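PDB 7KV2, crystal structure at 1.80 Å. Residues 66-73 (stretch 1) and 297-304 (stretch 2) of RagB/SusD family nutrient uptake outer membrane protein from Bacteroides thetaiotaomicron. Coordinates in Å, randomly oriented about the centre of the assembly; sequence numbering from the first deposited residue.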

ATOM      1  N   GLU A  66     -15.064   7.706  -5.525  1.00 24.19           N
ATOM      2  CA  GLU A  66     -13.767   8.318  -5.184  1.00 20.97           C
ATOM      3  C   GLU A  66     -12.577   7.465  -5.642  1.00 18.43           C
ATOM      4  O   GLU A  66     -12.701   6.257  -5.715  1.00 19.62           O
ATOM      5  CB  GLU A  66     -13.629   8.432  -3.678  1.00 25.12           C
ATOM      6  CG  GLU A  66     -14.568   9.475  -3.141  1.00 28.32           C
ATOM      7  CD  GLU A  66     -14.475   9.702  -1.659  1.00 26.02           C
ATOM      8  OE1 GLU A  66     -13.362   9.678  -1.116  1.00 23.36           O
ATOM      9  OE2 GLU A  66     -15.550   9.991  -1.083  1.00 27.34           O
ATOM     10  N   TYR A  67     -11.470   8.141  -5.920  1.00 19.50           N
ATOM     11  CA  TYR A  67     -10.113   7.549  -6.123  1.00 17.74           C
ATOM     12  C   TYR A  67      -9.331   7.713  -4.834  1.00 16.16           C
ATOM     13  O   TYR A  67      -8.938   8.858  -4.500  1.00 19.84           O
ATOM     14  CB  TYR A  67      -9.423   8.254  -7.287  1.00 18.61           C
ATOM     15  CG  TYR A  67     -10.217   8.240  -8.556  1.00 19.58           C
ATOM     16  CD1 TYR A  67     -10.172   7.163  -9.418  1.00 20.73           C
ATOM     17  CD2 TYR A  67     -11.019   9.314  -8.916  1.00 21.74           C
ATOM     18  CE1 TYR A  67     -10.912   7.129 -10.579  1.00 22.17           C
ATOM     19  CE2 TYR A  67     -11.776   9.290 -10.072  1.00 21.52           C
ATOM     20  CZ  TYR A  67     -11.701   8.208 -10.924  1.00 24.21           C
ATOM     21  OH  TYR A  67     -12.419   8.131 -12.092  1.00 29.31           O
ATOM     22  N   ASN A  68      -9.206   6.645  -4.039  1.00 15.69           N
ATOM     23  CA  ASN A  68      -8.451   6.644  -2.761  1.00 16.04           C
ATOM     24  C   ASN A  68      -7.415   5.498  -2.784  1.00 16.31           C
ATOM     25  O   ASN A  68      -7.347   4.698  -1.856  1.00 16.12           O
ATOM     26  CB  ASN A  68      -9.358   6.464  -1.541  1.00 16.55           C
ATOM     27  CG  ASN A  68     -10.353   7.570  -1.193  1.00 18.91           C
ATOM     28  OD1 ASN A  68     -11.107   7.361  -0.235  1.00 21.26           O
ATOM     29  ND2 ASN A  68     -10.399   8.676  -1.928  1.00 18.62           N
ATOM     30  N   PRO A  69      -6.529   5.401  -3.810  1.00 15.16           N
ATOM     31  CA  PRO A  69      -5.533   4.340  -3.850  1.00 15.78           C
ATOM     32  C   PRO A  69      -4.713   4.355  -2.553  1.00 15.13           C
ATOM     33  O   PRO A  69      -4.125   5.396  -2.162  1.00 15.68           O
ATOM     34  CB  PRO A  69      -4.699   4.664  -5.119  1.00 16.73           C
ATOM     35  CG  PRO A  69      -4.928   6.113  -5.346  1.00 15.90           C
ATOM     36  CD  PRO A  69      -6.345   6.379  -4.888  1.00 16.66           C
ATOM     37  N   VAL A  70      -4.673   3.216  -1.869  1.00 16.13           N
ATOM     38  CA  VAL A  70      -4.315   3.174  -0.437  1.00 16.61           C
ATOM     39  C   VAL A  70      -2.842   3.557  -0.233  1.00 16.79           C
ATOM     40  O   VAL A  70      -2.521   4.197   0.726  1.00 19.30           O
ATOM     41  CB  VAL A  70      -4.712   1.838   0.193  1.00 19.77           C
ATOM     42  CG1 VAL A  70      -3.980   0.636  -0.412  1.00 21.66           C
ATOM     43  CG2 VAL A  70      -4.484   1.887   1.698  1.00 20.17           C
ATOM     44  N   ASN A  71      -1.950   3.153  -1.128  1.00 16.25           N
ATOM     45  CA  ASN A  71      -0.540   3.566  -1.072  1.00 15.39           C
ATOM     46  C   ASN A  71      -0.442   5.089  -1.189  1.00 15.62           C
ATOM     47  O   ASN A  71       0.330   5.648  -0.433  1.00 18.36           O
ATOM     48  CB  ASN A  71       0.307   2.839  -2.145  1.00 16.15           C
ATOM     49  CG  ASN A  71      -0.205   2.912  -3.573  1.00 15.92           C
ATOM     50  OD1 ASN A  71      -1.409   2.879  -3.820  1.00 16.30           O
ATOM     51  ND2 ASN A  71       0.705   3.090  -4.552  1.00 14.25           N
ATOM     52  N   LEU A  72      -1.053   5.708  -2.188  1.00 15.45           N
ATOM     53  CA  LEU A  72      -0.833   7.142  -2.454  1.00 16.48           C
ATOM     54  C   LEU A  72      -1.469   7.934  -1.306  1.00 17.22           C
ATOM     55  O   LEU A  72      -0.954   9.046  -1.025  1.00 17.38           O
ATOM     56  CB  LEU A  72      -1.464   7.615  -3.768  1.00 17.71           C
ATOM     57  CG  LEU A  72      -0.980   6.986  -5.075  1.00 20.49           C
ATOM     58  CD1 LEU A  72      -1.581   7.718  -6.274  1.00 20.85           C
ATOM     59  CD2 LEU A  72       0.499   7.005  -5.130  1.00 20.95           C
ATOM     60  N   MET A  73      -2.549   7.424  -0.718  1.00 16.46           N
ATOM     61  CA  MET A  73      -3.233   8.188   0.349  1.00 16.84           C
ATOM     62  C   MET A  73      -2.250   8.483   1.507  1.00 18.83           C
ATOM     63  O   MET A  73      -2.370   9.601   2.117  1.00 20.60           O
ATOM     64  CB  MET A  73      -4.516   7.530   0.853  1.00 19.19           C
ATOM     65  CG  MET A  73      -5.652   7.462  -0.157  1.00 19.55           C
ATOM     66  SD  MET A  73      -6.127   9.026  -0.934  1.00 18.90           S
ATOM     67  CE  MET A  73      -4.989   9.108  -2.313  1.00 16.81           C
TER
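Stretch 2 297-304: TALPTLIS

Stretch 2 enters through an extended residue, Thr297, and a turn at Ala298, then winds into a helix that includes Leu299 to Leu302. A cap precedes it: the backbone N of Leu299 donates to OG1 of Thr297 at 3.0 Å, nearly straight, so the threonine side chain satisfies an amide that the first turn of a helix leaves without a backbone partner. Further along, Leu302 N reaches Ala298 O at 3.2 Å. Stretch 1 follows a similar plan, a loop through Glu66, Tyr67, Asn68 and Pro69, extended except at Asn68, leading into a helix that continues later in the chain, with Met73 N bonded to Pro69 O at 2.9 Å.

The CA atoms of Tyr67 and Ala298 are 8.0 Å apart and those of Pro69 and Leu299 6.8 Å, a spacing that side chains must fill. The pairing rises together, and the two helical segments run in broadly the same direction. Ala298, Leu299, Leu302 and Ile303 all direct their CA-to-CB bonds toward stretch 1, and the i, i+3, i+4 spacing of Leu299, Leu302 and Ile303 puts these three on one side of the helix. Tyr67, Pro69, Asn71 and Leu72 point back at them, whereas Asn68 points away.

Apolar packing makes the contact. Leu72 CD1 lies 3.5 Å from Leu299 CD1 and also 3.5 Å from Ile303 CG2, so one methyl meets two residues a helical turn apart. Pro69 likewise serves two leucines: its CG is 3.7 Å from Leu302 CD1 and its CB 4.2 Å from Leu299 CD1. Tyr67 shares Leu302 with Pro69 and adds Ala298, with CG 4.0 Å from Leu302 CD2 and CD1 4.4 Å from Ala298 CB, the alanine methyl lying at the ring edge. Leu302 gives up the most area of any residue here.

No hydrogen bond joins the stretches; the side-chain hydrogen bonds lie within each stretch or go elsewhere in the structure. Asn71 comes near with ND2 3.8 Å from Leu299 CD2, but its amide nitrogen is hydrogen-bonded elsewhere. Asn68, turned away, uses ND2 to donate to Tyr67 O at 3.0 Å and to Glu66 OE1 at 3.2 Å.

The rule to read from this small contact, 297 Å² in total, is separation of tasks: local hydrogen bonds shape each segment, and interlocking apolar side chains join segments more than 220 residues apart.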

ATOM      1  N   THR A 297      -6.794  -1.889 -12.276  1.00 17.00           N
ATOM      2  CA  THR A 297      -6.599  -0.782 -11.326  1.00 15.75           C
ATOM      3  C   THR A 297      -6.636   0.523 -12.091  1.00 16.40           C
ATOM      4  O   THR A 297      -6.211   0.581 -13.236  1.00 14.64           O
ATOM      5  CB  THR A 297      -5.296  -0.940 -10.518  1.00 15.66           C
ATOM      6  OG1 THR A 297      -5.128   0.205  -9.717  1.00 15.11           O
ATOM      7  CG2 THR A 297      -4.053  -1.089 -11.355  1.00 15.77           C
ATOM      8  N   ALA A 298      -7.083   1.569 -11.429  1.00 16.74           N
ATOM      9  CA  ALA A 298      -7.043   2.940 -11.951  1.00 17.04           C
ATOM     10  C   ALA A 298      -5.675   3.565 -11.703  1.00 17.29           C
ATOM     11  O   ALA A 298      -5.439   4.652 -12.248  1.00 16.70           O
ATOM     12  CB  ALA A 298      -8.106   3.761 -11.237  1.00 18.20           C
ATOM     13  N   LEU A 299      -4.824   2.957 -10.860  1.00 15.60           N
ATOM     14  CA  LEU A 299      -3.627   3.685 -10.311  1.00 15.08           C
ATOM     15  C   LEU A 299      -2.786   4.275 -11.443  1.00 14.91           C
ATOM     16  O   LEU A 299      -2.445   5.462 -11.384  1.00 15.12           O
ATOM     17  CB  LEU A 299      -2.846   2.808  -9.331  1.00 14.76           C
ATOM     18  CG  LEU A 299      -1.532   3.388  -8.826  1.00 14.79           C
ATOM     19  CD1 LEU A 299      -1.742   4.678  -8.062  1.00 13.51           C
ATOM     20  CD2 LEU A 299      -0.746   2.424  -7.966  1.00 15.63           C
ATOM     21  N   PRO A 300      -2.402   3.507 -12.490  1.00 14.35           N
ATOM     22  CA  PRO A 300      -1.557   4.051 -13.562  1.00 14.85           C
ATOM     23  C   PRO A 300      -2.207   5.241 -14.272  1.00 15.29           C
ATOM     24  O   PRO A 300      -1.499   6.132 -14.642  1.00 15.44           O
ATOM     25  CB  PRO A 300      -1.297   2.849 -14.470  1.00 15.39           C
ATOM     26  CG  PRO A 300      -1.440   1.672 -13.545  1.00 15.34           C
ATOM     27  CD  PRO A 300      -2.600   2.064 -12.657  1.00 15.05           C
ATOM     28  N   THR A 301      -3.522   5.248 -14.447  1.00 14.83           N
ATOM     29  CA  THR A 301      -4.216   6.400 -15.079  1.00 15.18           C
ATOM     30  C   THR A 301      -4.000   7.620 -14.171  1.00 14.89           C
ATOM     31  O   THR A 301      -3.729   8.730 -14.678  1.00 16.75           O
ATOM     32  CB  THR A 301      -5.702   6.116 -15.326  1.00 18.06           C
ATOM     33  OG1 THR A 301      -5.830   5.069 -16.309  1.00 18.05           O
ATOM     34  CG2 THR A 301      -6.405   7.367 -15.818  1.00 18.09           C
ATOM     35  N   LEU A 302      -4.138   7.459 -12.862  1.00 15.72           N
ATOM     36  CA  LEU A 302      -4.050   8.608 -11.905  1.00 15.55           C
ATOM     37  C   LEU A 302      -2.699   9.317 -12.012  1.00 15.77           C
ATOM     38  O   LEU A 302      -2.716  10.564 -12.114  1.00 16.26           O
ATOM     39  CB  LEU A 302      -4.262   8.113 -10.478  1.00 15.97           C
ATOM     40  CG  LEU A 302      -5.692   7.669 -10.190  1.00 17.82           C
ATOM     41  CD1 LEU A 302      -5.812   6.962  -8.857  1.00 16.86           C
ATOM     42  CD2 LEU A 302      -6.632   8.858 -10.224  1.00 21.87           C
ATOM     43  N   ILE A 303      -1.583   8.588 -12.161  1.00 15.45           N
ATOM     44  CA  ILE A 303      -0.223   9.142 -11.871  1.00 14.22           C
ATOM     45  C   ILE A 303       0.675   9.200 -13.111  1.00 15.25           C
ATOM     46  O   ILE A 303       1.831   9.579 -12.969  1.00 15.21           O
ATOM     47  CB  ILE A 303       0.406   8.309 -10.746  1.00 15.18           C
ATOM     48  CG1 ILE A 303       0.717   6.896 -11.261  1.00 16.79           C
ATOM     49  CG2 ILE A 303      -0.476   8.317  -9.499  1.00 14.95           C
ATOM     50  CD1 ILE A 303       1.577   6.064 -10.351  1.00 17.68           C
ATOM     51  N   SER A 304       0.146   8.945 -14.304  1.00 14.09           N
ATOM     52  CA  SER A 304       0.912   9.070 -15.566  1.00 14.34           C
ATOM     53  C   SER A 304       0.695  10.444 -16.183  1.00 15.81           C
ATOM     54  O   SER A 304      -0.250  11.156 -15.826  1.00 15.81           O
ATOM     55  CB  SER A 304       0.546   7.924 -16.432  1.00 15.43           C
ATOM     56  OG  SER A 304       0.939   6.715 -15.763  1.00 15.59           O
TER